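Local atomic coordinates of ATP phosphoribosyltransferase (PDB entry 2VD3), a protein that probably catalyses the condensation of ATP with 5-phosphoribosyl 1-diphosphate, the magnesium-dependent first step of histidine biosynthesis, and is inhibited by histidine. Residues 215-221 with 255-261; 230-235 with 270-274; 116-121 with 154-159. All coordinates share one frame; numbering follows the deposited sequence. Where two conformers were deposited one is given.

Contact 1: residues 215-221 with 255-261. With HIS (histidine), chain C; HIS (histidine), chain B.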
loop_
_atom_site.group_PDB
_atom_site.type_symbol
_atom_site.label_atom_id
_atom_site.label_comp_id
_atom_site.label_asym_id
_atom_site.label_seq_id
_atom_site.Cartn_x
_atom_site.Cartn_y
_atom_site.Cartn_z
ATOM N N GLY A 215 6.783 0.321 33.928
ATOM C CA GLY A 215 7.918 -0.321 34.572
ATOM C C GLY A 215 7.588 -0.837 35.958
ATOM O O GLY A 215 8.490 -1.051 36.773
ATOM N N LYS A 216 6.302 -1.025 36.246
ATOM C CA LYS A 216 5.897 -1.576 37.538
ATOM C C LYS A 216 5.109 -2.856 37.322
ATOM O O LYS A 216 4.085 -2.853 36.637
ATOM C CB LYS A 216 5.044 -0.572 38.333
ATOM C CG LYS A 216 5.623 0.829 38.465
ATOM C CD LYS A 216 6.845 0.836 39.353
ATOM C CE LYS A 216 7.178 2.234 39.791
ATOM N NZ LYS A 216 8.633 2.353 40.043
ATOM N N ARG A 217 5.580 -3.949 37.907
ATOM C CA ARG A 217 4.869 -5.219 37.801
ATOM C C ARG A 217 4.555 -5.734 39.199
ATOM O O ARG A 217 5.190 -5.307 40.171
ATOM C CB ARG A 217 5.701 -6.255 37.031
ATOM C CG ARG A 217 6.094 -5.894 35.604
ATOM C CD ARG A 217 4.891 -5.726 34.677
ATOM N NE ARG A 217 5.258 -5.957 33.278
ATOM C CZ ARG A 217 5.785 -5.046 32.459
ATOM N NH1 ARG A 217 6.089 -5.382 31.207
ATOM N NH2 ARG A 217 6.012 -3.807 32.877
ATOM N N LEU A 218 3.578 -6.638 39.297
ATOM C CA LEU A 218 3.257 -7.312 40.562
ATOM C C LEU A 218 3.927 -8.690 40.612
ATOM O O LEU A 218 3.544 -9.607 39.870
ATOM C CB LEU A 218 1.735 -7.436 40.758
ATOM C CG LEU A 218 1.203 -8.177 41.995
ATOM C CD1 LEU A 218 1.369 -7.359 43.248
ATOM C CD2 LEU A 218 -0.265 -8.567 41.811
ATOM N N VAL A 219 4.915 -8.823 41.498
ATOM C CA VAL A 219 5.704 -10.045 41.612
ATOM C C VAL A 219 5.187 -10.947 42.735
ATOM O O VAL A 219 5.032 -10.503 43.869
ATOM C CB VAL A 219 7.213 -9.727 41.783
ATOM C CG1 VAL A 219 8.034 -10.996 42.038
ATOM C CG2 VAL A 219 7.727 -9.006 40.551
ATOM N N MET A 220 4.915 -12.208 42.393
ATOM C CA MET A 220 4.396 -13.205 43.338
ATOM C C MET A 220 5.332 -14.408 43.420
ATOM O O MET A 220 5.925 -14.811 42.417
ATOM C CB MET A 220 3.012 -13.706 42.908
ATOM C CG MET A 220 1.958 -12.642 42.739
ATOM S SD MET A 220 0.554 -13.209 41.762
ATOM C CE MET A 220 -0.469 -14.029 42.977
ATOM N N LEU A 221 5.442 -14.986 44.616
ATOM C CA LEU A 221 6.313 -16.144 44.849
ATOM C C LEU A 221 5.829 -17.017 46.002
ATOM O O LEU A 221 5.146 -16.541 46.911
ATOM C CB LEU A 221 7.762 -15.702 45.105
ATOM C CG LEU A 221 8.090 -14.733 46.251
ATOM C CD1 LEU A 221 8.078 -15.397 47.635
ATOM C CD2 LEU A 221 9.445 -14.123 46.000
ATOM N N VAL A 255 3.988 -14.668 48.714
ATOM C CA VAL A 255 4.340 -13.278 48.957
ATOM C C VAL A 255 4.194 -12.481 47.670
ATOM O O VAL A 255 4.747 -12.871 46.634
ATOM C CB VAL A 255 5.788 -13.142 49.477
ATOM C CG1 VAL A 255 6.113 -11.691 49.790
ATOM C CG2 VAL A 255 6.004 -14.000 50.705
ATOM N N HIS A 256 3.426 -11.392 47.717
ATOM C CA HIS A 256 3.254 -10.501 46.565
ATOM C C HIS A 256 3.721 -9.069 46.878
ATOM O O HIS A 256 3.438 -8.556 47.960
ATOM C CB HIS A 256 1.786 -10.467 46.096
ATOM C CG HIS A 256 1.056 -11.776 46.225
ATOM N ND1 HIS A 256 -0.266 -11.850 46.607
ATOM C CD2 HIS A 256 1.458 -13.055 46.019
ATOM C CE1 HIS A 256 -0.647 -13.114 46.631
ATOM N NE2 HIS A 256 0.381 -13.866 46.281
ATOM N N ALA A 257 4.399 -8.437 45.922
ATOM C CA ALA A 257 4.831 -7.051 46.045
ATOM C C ALA A 257 4.937 -6.418 44.669
ATOM O O ALA A 257 5.287 -7.080 43.690
ATOM C CB ALA A 257 6.158 -6.967 46.769
ATOM N N VAL A 258 4.607 -5.132 44.603
ATOM C CA VAL A 258 4.824 -4.336 43.401
ATOM C C VAL A 258 6.326 -4.063 43.309
ATOM O O VAL A 258 6.948 -3.636 44.287
ATOM C CB VAL A 258 4.043 -3.003 43.459
ATOM C CG1 VAL A 258 4.170 -2.243 42.138
ATOM C CG2 VAL A 258 2.576 -3.245 43.806
ATOM N N VAL A 259 6.921 -4.361 42.155
ATOM C CA VAL A 259 8.355 -4.126 41.975
ATOM C C VAL A 259 8.639 -3.401 40.655
ATOM O O VAL A 259 7.952 -3.615 39.661
ATOM C CB VAL A 259 9.209 -5.428 42.105
ATOM C CG1 VAL A 259 8.573 -6.422 43.077
ATOM C CG2 VAL A 259 9.434 -6.084 40.766
ATOM N N ASP A 260 9.648 -2.537 40.657
ATOM C CA ASP A 260 10.053 -1.849 39.444
ATOM C C ASP A 260 10.918 -2.732 38.548
ATOM O O ASP A 260 11.718 -3.517 39.046
ATOM C CB ASP A 260 10.805 -0.562 39.773
ATOM C CG ASP A 260 11.003 0.307 38.554
ATOM O OD1 ASP A 260 10.027 0.953 38.121
ATOM O OD2 ASP A 260 12.123 0.323 38.012
ATOM N N GLU A 261 10.766 -2.572 37.233
ATOM C CA GLU A 261 11.506 -3.359 36.238
ATOM C C GLU A 261 13.033 -3.270 36.330
ATOM O O GLU A 261 13.722 -4.216 35.957
ATOM C CB GLU A 261 11.049 -3.009 34.821
ATOM C CG GLU A 261 9.646 -3.516 34.484
ATOM C CD GLU A 261 9.637 -4.896 33.841
ATOM O OE1 GLU A 261 9.146 -5.001 32.697
ATOM O OE2 GLU A 261 10.105 -5.872 34.468
HETATM N N HIS C . 0.388 -20.530 45.377
HETATM C CA HIS C . -0.098 -20.601 43.959
HETATM C C HIS C . 0.656 -21.659 43.165
HETATM O O HIS C . 0.256 -22.017 42.058
HETATM C CB HIS C . 0.038 -19.241 43.267
HETATM C CG HIS C . 1.423 -18.670 43.320
HETATM N ND1 HIS C . 1.728 -17.520 44.018
HETATM C CD2 HIS C . 2.582 -19.091 42.762
HETATM C CE1 HIS C . 3.018 -17.259 43.889
HETATM N NE2 HIS C . 3.559 -18.201 43.135
HETATM O OXT HIS C . 1.690 -22.179 43.606
HETATM N N HIS B . 1.224 -5.079 49.532
HETATM C CA HIS B . 1.992 -5.043 48.243
HETATM C C HIS B . 2.738 -3.726 48.077
HETATM O O HIS B . 3.591 -3.594 47.201
HETATM C CB HIS B . 1.060 -5.264 47.047
HETATM C CG HIS B . -0.096 -4.313 46.996
HETATM N ND1 HIS B . -1.404 -4.723 47.152
HETATM C CD2 HIS B . -0.141 -2.973 46.807
HETATM C CE1 HIS B . -2.205 -3.674 47.063
HETATM N NE2 HIS B . -1.461 -2.600 46.858
HETATM O OXT HIS B . 2.501 -2.756 48.810
#
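Lys216 and Asp260 form a salt bridge across neighbouring strands, NZ lying 2.8 Å from OD1 and approaching from above the carboxylate plane. Asp260 CG is trans to the backbone N (chi1 -169°), which brings OD1 to Lys216, and the other oxygen, OD2, is held by the backbone N of Lys262. Arg217 points to the other face of the sheet, and Glu261, just past the strand end, brings OE1 over its guanidinium, offset toward the rim and 3.4 Å from Arg217 NH2; no N-H points at it, so the attraction is one of charge alone. Both groups have stronger partners in a neighbouring subunit, Glu285 for Arg217 and Arg286 for Glu261. At the same end of the pair, Glu261 N donates to Gly215 O at 2.8 Å, and the antiparallel ladder continues through the hydrogen-bonded pairs Arg217-Val259, Val219-Ala257 and Leu221-Val255. These are the two central strands of the βαββαβ, ferredoxin-like C-terminal domain, which binds the inhibitor. Val258 N donates to the carboxylate O of the bound histidine of chain B at 3.2 Å, nearly straight (171°). Further out, Val219, Leu221, Val255 and Val259 share the face turned to the domain's helices. Val219 and Val259 cross at about a right angle, CG2 to CG2 at 3.4 Å. Leu221 has CG wedged between its backbone N and carbonyl carbon (chi1 57°) and lies alongside Val255, Leu221 CD1 3.7 Å from Val255 CB.

Contact 2: residues 230-235 with 270-274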
loop_
_atom_site.group_PDB
_atom_site.type_symbol
_atom_site.label_atom_id
_atom_site.label_comp_id
_atom_site.label_asym_id
_atom_site.label_seq_id
_atom_site.Cartn_x
_atom_site.Cartn_y
_atom_site.Cartn_z
ATOM N N ARG A 230 13.928 -12.994 55.046
ATOM C CA ARG A 230 14.826 -12.462 54.016
ATOM C C ARG A 230 14.070 -11.939 52.788
ATOM O O ARG A 230 14.561 -11.054 52.083
ATOM C CB ARG A 230 15.890 -13.493 53.624
ATOM C CG ARG A 230 16.987 -13.663 54.677
ATOM C CD ARG A 230 18.059 -14.660 54.251
ATOM N NE ARG A 230 17.521 -16.005 54.044
ATOM C CZ ARG A 230 18.262 -17.099 53.879
ATOM N NH1 ARG A 230 17.670 -18.270 53.691
ATOM N NH2 ARG A 230 19.589 -17.029 53.902
ATOM N N VAL A 231 12.874 -12.480 52.556
ATOM C CA VAL A 231 11.998 -12.026 51.474
ATOM C C VAL A 231 11.392 -10.639 51.757
ATOM O O VAL A 231 11.144 -9.874 50.821
ATOM C CB VAL A 231 10.888 -13.066 51.163
ATOM C CG1 VAL A 231 9.971 -12.580 50.043
ATOM C CG2 VAL A 231 11.505 -14.413 50.790
ATOM N N ARG A 232 11.162 -10.327 53.038
ATOM C CA ARG A 232 10.716 -8.991 53.475
ATOM C C ARG A 232 11.699 -7.927 53.024
ATOM O O ARG A 232 11.316 -6.957 52.374
ATOM C CB ARG A 232 10.616 -8.897 55.002
ATOM C CG ARG A 232 9.542 -9.721 55.658
ATOM C CD ARG A 232 9.631 -9.608 57.177
ATOM N N ALA A 233 12.968 -8.124 53.382
ATOM C CA ALA A 233 14.039 -7.181 53.060
ATOM C C ALA A 233 14.297 -7.050 51.557
ATOM O O ALA A 233 14.810 -6.027 51.107
ATOM C CB ALA A 233 15.328 -7.560 53.798
ATOM N N LEU A 234 13.941 -8.079 50.789
ATOM C CA LEU A 234 14.157 -8.073 49.339
ATOM C C LEU A 234 12.996 -7.436 48.573
ATOM O O LEU A 234 13.194 -6.831 47.514
ATOM C CB LEU A 234 14.412 -9.493 48.818
ATOM C CG LEU A 234 15.672 -10.252 49.250
ATOM C CD1 LEU A 234 15.607 -11.678 48.737
ATOM C CD2 LEU A 234 16.963 -9.571 48.792
ATOM N N MET A 235 11.788 -7.576 49.114
ATOM C CA MET A 235 10.591 -7.060 48.472
ATOM C C MET A 235 9.857 -6.072 49.376
ATOM O O MET A 235 8.817 -6.421 49.936
ATOM C CB MET A 235 9.638 -8.208 48.110
ATOM C CG MET A 235 10.196 -9.246 47.165
ATOM S SD MET A 235 8.970 -9.694 45.929
ATOM C CE MET A 235 7.865 -10.754 46.838
ATOM N N ARG A 270 18.387 -12.949 43.788
ATOM C CA ARG A 270 18.333 -12.787 45.239
ATOM C C ARG A 270 17.196 -13.589 45.892
ATOM O O ARG A 270 17.357 -14.128 46.990
ATOM C CB ARG A 270 18.244 -11.299 45.601
ATOM C CG ARG A 270 19.592 -10.679 45.963
ATOM C CD ARG A 270 19.620 -9.165 45.751
ATOM N NE ARG A 270 20.457 -8.765 44.612
ATOM C CZ ARG A 270 21.626 -8.127 44.713
ATOM N NH1 ARG A 270 22.116 -7.788 45.902
ATOM N NH2 ARG A 270 22.310 -7.817 43.620
ATOM N N LEU A 271 16.057 -13.681 45.211
ATOM C CA LEU A 271 14.929 -14.485 45.696
ATOM C C LEU A 271 15.199 -15.990 45.621
ATOM O O LEU A 271 14.953 -16.707 46.594
ATOM C CB LEU A 271 13.628 -14.137 44.957
ATOM C CG LEU A 271 13.027 -12.736 45.117
ATOM C CD1 LEU A 271 11.883 -12.519 44.117
ATOM C CD2 LEU A 271 12.581 -12.457 46.556
ATOM N N LYS A 272 15.703 -16.455 44.475
ATOM C CA LYS A 272 16.021 -17.874 44.262
ATOM C C LYS A 272 17.045 -18.413 45.267
ATOM O O LYS A 272 16.896 -19.524 45.778
ATOM C CB LYS A 272 16.522 -18.114 42.832
ATOM C CG LYS A 272 15.465 -17.939 41.737
ATOM C CD LYS A 272 14.390 -19.016 41.763
ATOM C CE LYS A 272 14.920 -20.370 41.314
ATOM N NZ LYS A 272 13.942 -21.447 41.636
ATOM N N ALA A 273 18.069 -17.608 45.542
ATOM C CA ALA A 273 19.123 -17.946 46.499
ATOM C C ALA A 273 18.608 -18.057 47.944
ATOM O O ALA A 273 19.282 -18.618 48.807
ATOM C CB ALA A 273 20.256 -16.929 46.408
ATOM N N VAL A 274 17.410 -17.528 48.193
ATOM C CA VAL A 274 16.799 -17.564 49.526
ATOM C C VAL A 274 15.738 -18.673 49.664
ATOM O O VAL A 274 15.265 -18.966 50.765
ATOM C CB VAL A 274 16.285 -16.146 49.944
ATOM C CG1 VAL A 274 14.994 -16.197 50.774
ATOM C CG2 VAL A 274 17.383 -15.394 50.687
#
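Leu234 and Leu271 interlock where the two helices of the βαββαβ domain, 228-234 and 264-272, come together on one face of its sheet. No hydrogen bond crosses this junction, and complementary shape does the joining. The forked end of Leu234 is one bump: with CG anti to the carbonyl carbon (chi1 -65°), it extends toward the other helix and sets its two methyls against Arg270. Its CD1 rests 3.5 Å from Arg270 O, while CD2 touches Arg270 CB at 3.8 Å and CG and CD more loosely, the two side chains crossing at about a right angle. The answering bump is the CD2 methyl of Leu271. It enters the hollow between Leu234 and Met235, 3.8 Å from Leu234 CD1 and 4.0 Å from Met235 CG, with Val231 CG1 a looser third wall. Met235 and Leu271 also meet Leu221 of strand 216-224, which ties the helix pair to the sheet. Nearer the solvent, Val274 fits between Val231 and Arg230. Its CG1 meets Val231 CG2 at 3.9 Å; its CG2 faces the arginine. Arg230 runs extended as far as CD and then bends at chi3 (-62°), which lays the guanidinium across the valine instead of out past it, and Asn227 OD1 accepts a hydrogen bond from NH1. The valine methyl therefore sits over one face of the charged group, displaced toward its rim, with Val274 CG2 3.4 Å from Arg230 NE.

Contact 3: residues 116-121 with 154-159; sequences AVIATE and VADLIT
Strands 117-120 and 157-162 run parallel as neighbours in the catalytic part of the enzyme, which has the fold of the periplasmic-binding-protein clan; Ile118 pairs with Leu157 and Ala119 with Ile158. On its other side the first strand bonds to strand 138-141, so it is an inner strand here. The ladder zigzags: Leu157 N donates to Val117 O at 2.9 Å, Ala119 N to Leu157 O at 2.8 Å, and Thr159 N to Ala119 O. Val117 O also takes a weak bond from Asp156 N. On the face of Ile118, its CG1 lies obliquely against Leu157 CD1 at 3.8 Å, while CG2 reaches Thr159 CG2 at 4.0 Å; Leu130 of helix 123-132 and Leu98 of strand 94-101 also touch the isoleucine. With an alanine here both branches are gone, which is likely to open a gap beside Leu157 and Thr159 and leave the leucine side chain less firmly held. On the side of Ala119 the contact is between small methyls, Ala119 CB meeting Ala155 CB, from just before the strand, at 3.6 Å. There too, the side chain of Asp156 imitates one further rung. Its CG stands anti to the carbonyl carbon (chi1 -53°), bringing the carboxylate back to the first strand, where Val117 N meets Asp156 OD2 on the anti side at 3.0 Å in a nearly straight bond (175°).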
loop_
_atom_site.group_PDB
_atom_site.type_symbol
_atom_site.label_atom_id
_atom_site.label_comp_id
_atom_site.label_asym_id
_atom_site.label_seq_id
_atom_site.Cartn_x
_atom_site.Cartn_y
_atom_site.Cartn_z
ATOM N N ALA A 116 25.356 31.553 7.334
ATOM C CA ALA A 116 25.100 30.112 7.369
ATOM C C ALA A 116 23.646 29.776 7.106
ATOM O O ALA A 116 22.741 30.445 7.604
ATOM C CB ALA A 116 25.555 29.502 8.682
ATOM N N VAL A 117 23.433 28.740 6.304
ATOM C CA VAL A 117 22.085 28.276 5.998
ATOM C C VAL A 117 21.780 27.024 6.811
ATOM O O VAL A 117 22.587 26.092 6.857
ATOM C CB VAL A 117 21.891 28.032 4.480
ATOM C CG1 VAL A 117 20.512 27.469 4.193
ATOM C CG2 VAL A 117 22.109 29.336 3.703
ATOM N N ILE A 118 20.627 27.034 7.478
ATOM C CA ILE A 118 20.147 25.876 8.227
ATOM C C ILE A 118 18.822 25.401 7.654
ATOM O O ILE A 118 17.869 26.182 7.561
ATOM C CB ILE A 118 19.957 26.186 9.730
ATOM C CG1 ILE A 118 21.247 26.750 10.333
ATOM C CG2 ILE A 118 19.505 24.923 10.483
ATOM C CD1 ILE A 118 21.032 27.548 11.619
ATOM N N ALA A 119 18.774 24.122 7.280
ATOM C CA ALA A 119 17.560 23.492 6.783
ATOM C C ALA A 119 16.832 22.804 7.933
ATOM O O ALA A 119 17.457 22.166 8.787
ATOM C CB ALA A 119 17.882 22.485 5.682
ATOM N N THR A 120 15.510 22.926 7.945
ATOM C CA THR A 120 14.728 22.463 9.068
ATOM C C THR A 120 13.312 22.092 8.645
ATOM O O THR A 120 12.844 22.484 7.579
ATOM C CB THR A 120 14.679 23.534 10.185
ATOM O OG1 THR A 120 14.104 22.974 11.375
ATOM C CG2 THR A 120 13.866 24.749 9.744
ATOM N N GLU A 121 12.645 21.305 9.479
ATOM C CA GLU A 121 11.210 21.127 9.338
ATOM C C GLU A 121 10.516 21.973 10.390
ATOM O O GLU A 121 9.293 22.079 10.392
ATOM C CB GLU A 121 10.822 19.658 9.454
ATOM C CG GLU A 121 11.423 18.804 8.359
ATOM C CD GLU A 121 10.885 17.398 8.367
ATOM O OE1 GLU A 121 11.701 16.465 8.490
ATOM O OE2 GLU A 121 9.652 17.226 8.265
ATOM N N VAL A 154 21.935 22.779 -0.489
ATOM C CA VAL A 154 20.868 23.688 -0.051
ATOM C C VAL A 154 21.211 24.336 1.275
ATOM O O VAL A 154 20.877 25.502 1.501
ATOM C CB VAL A 154 19.499 22.964 0.087
ATOM C CG1 VAL A 154 18.503 23.813 0.868
ATOM C CG2 VAL A 154 18.938 22.625 -1.276
ATOM N N ALA A 155 21.881 23.580 2.143
ATOM C CA ALA A 155 22.186 24.036 3.499
ATOM C C ALA A 155 23.583 23.640 3.966
ATOM O O ALA A 155 24.142 22.642 3.511
ATOM C CB ALA A 155 21.147 23.497 4.471
ATOM N N ASP A 156 24.134 24.438 4.879
ATOM C CA ASP A 156 25.355 24.092 5.601
ATOM C C ASP A 156 25.013 23.211 6.800
ATOM O O ASP A 156 25.708 22.238 7.080
ATOM C CB ASP A 156 26.077 25.355 6.076
ATOM C CG ASP A 156 26.321 26.349 4.956
ATOM O OD1 ASP A 156 27.037 26.005 3.989
ATOM O OD2 ASP A 156 25.796 27.478 5.046
ATOM N N LEU A 157 23.935 23.561 7.499
ATOM C CA LEU A 157 23.491 22.835 8.689
ATOM C C LEU A 157 22.042 22.376 8.584
ATOM O O LEU A 157 21.261 22.880 7.773
ATOM C CB LEU A 157 23.642 23.701 9.938
ATOM C CG LEU A 157 24.991 24.349 10.234
ATOM C CD1 LEU A 157 24.801 25.535 11.154
ATOM C CD2 LEU A 157 25.931 23.338 10.843
ATOM N N ILE A 158 21.687 21.414 9.422
ATOM C CA ILE A 158 20.329 20.901 9.453
ATOM C C ILE A 158 19.854 20.800 10.889
ATOM O O ILE A 158 20.650 20.866 11.819
ATOM C CB ILE A 158 20.203 19.508 8.749
ATOM C CG1 ILE A 158 20.872 18.402 9.573
ATOM C CG2 ILE A 158 20.790 19.555 7.335
ATOM C CD1 ILE A 158 20.317 17.008 9.315
ATOM N N THR A 159 18.549 20.670 11.061
ATOM C CA THR A 159 17.997 20.232 12.325
ATOM C C THR A 159 17.463 18.843 12.060
ATOM O O THR A 159 17.204 18.485 10.908
ATOM C CB THR A 159 16.857 21.140 12.839
ATOM O OG1 THR A 159 15.703 20.988 12.007
ATOM C CG2 THR A 159 17.292 22.606 12.886
#

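In the fold
Contacts 1 and 2 are two layers of one domain, whereas contact 3 belongs to another part of the chain, its centre about 48 Å from that of contact 1. The first two alternate along the sequence, each strand of contact 1 leading into a helix of contact 2, and they meet directly: Leu221 CD2 lies 3.5 Å from Leu271 CD1. Chemistry follows place. Contacts 1 and 3 are buried strand pairs, antiparallel and parallel, built on backbone hydrogen bonds; contact 1 ends in salt bridges, Arg217 and Glu261 also pairing with a neighbouring subunit, whereas contact 3 ends in the Asp156 side-chain bond to Val117 N. Contact 2, only partly buried, relies on apolar side chains, with arginines along its outer margin.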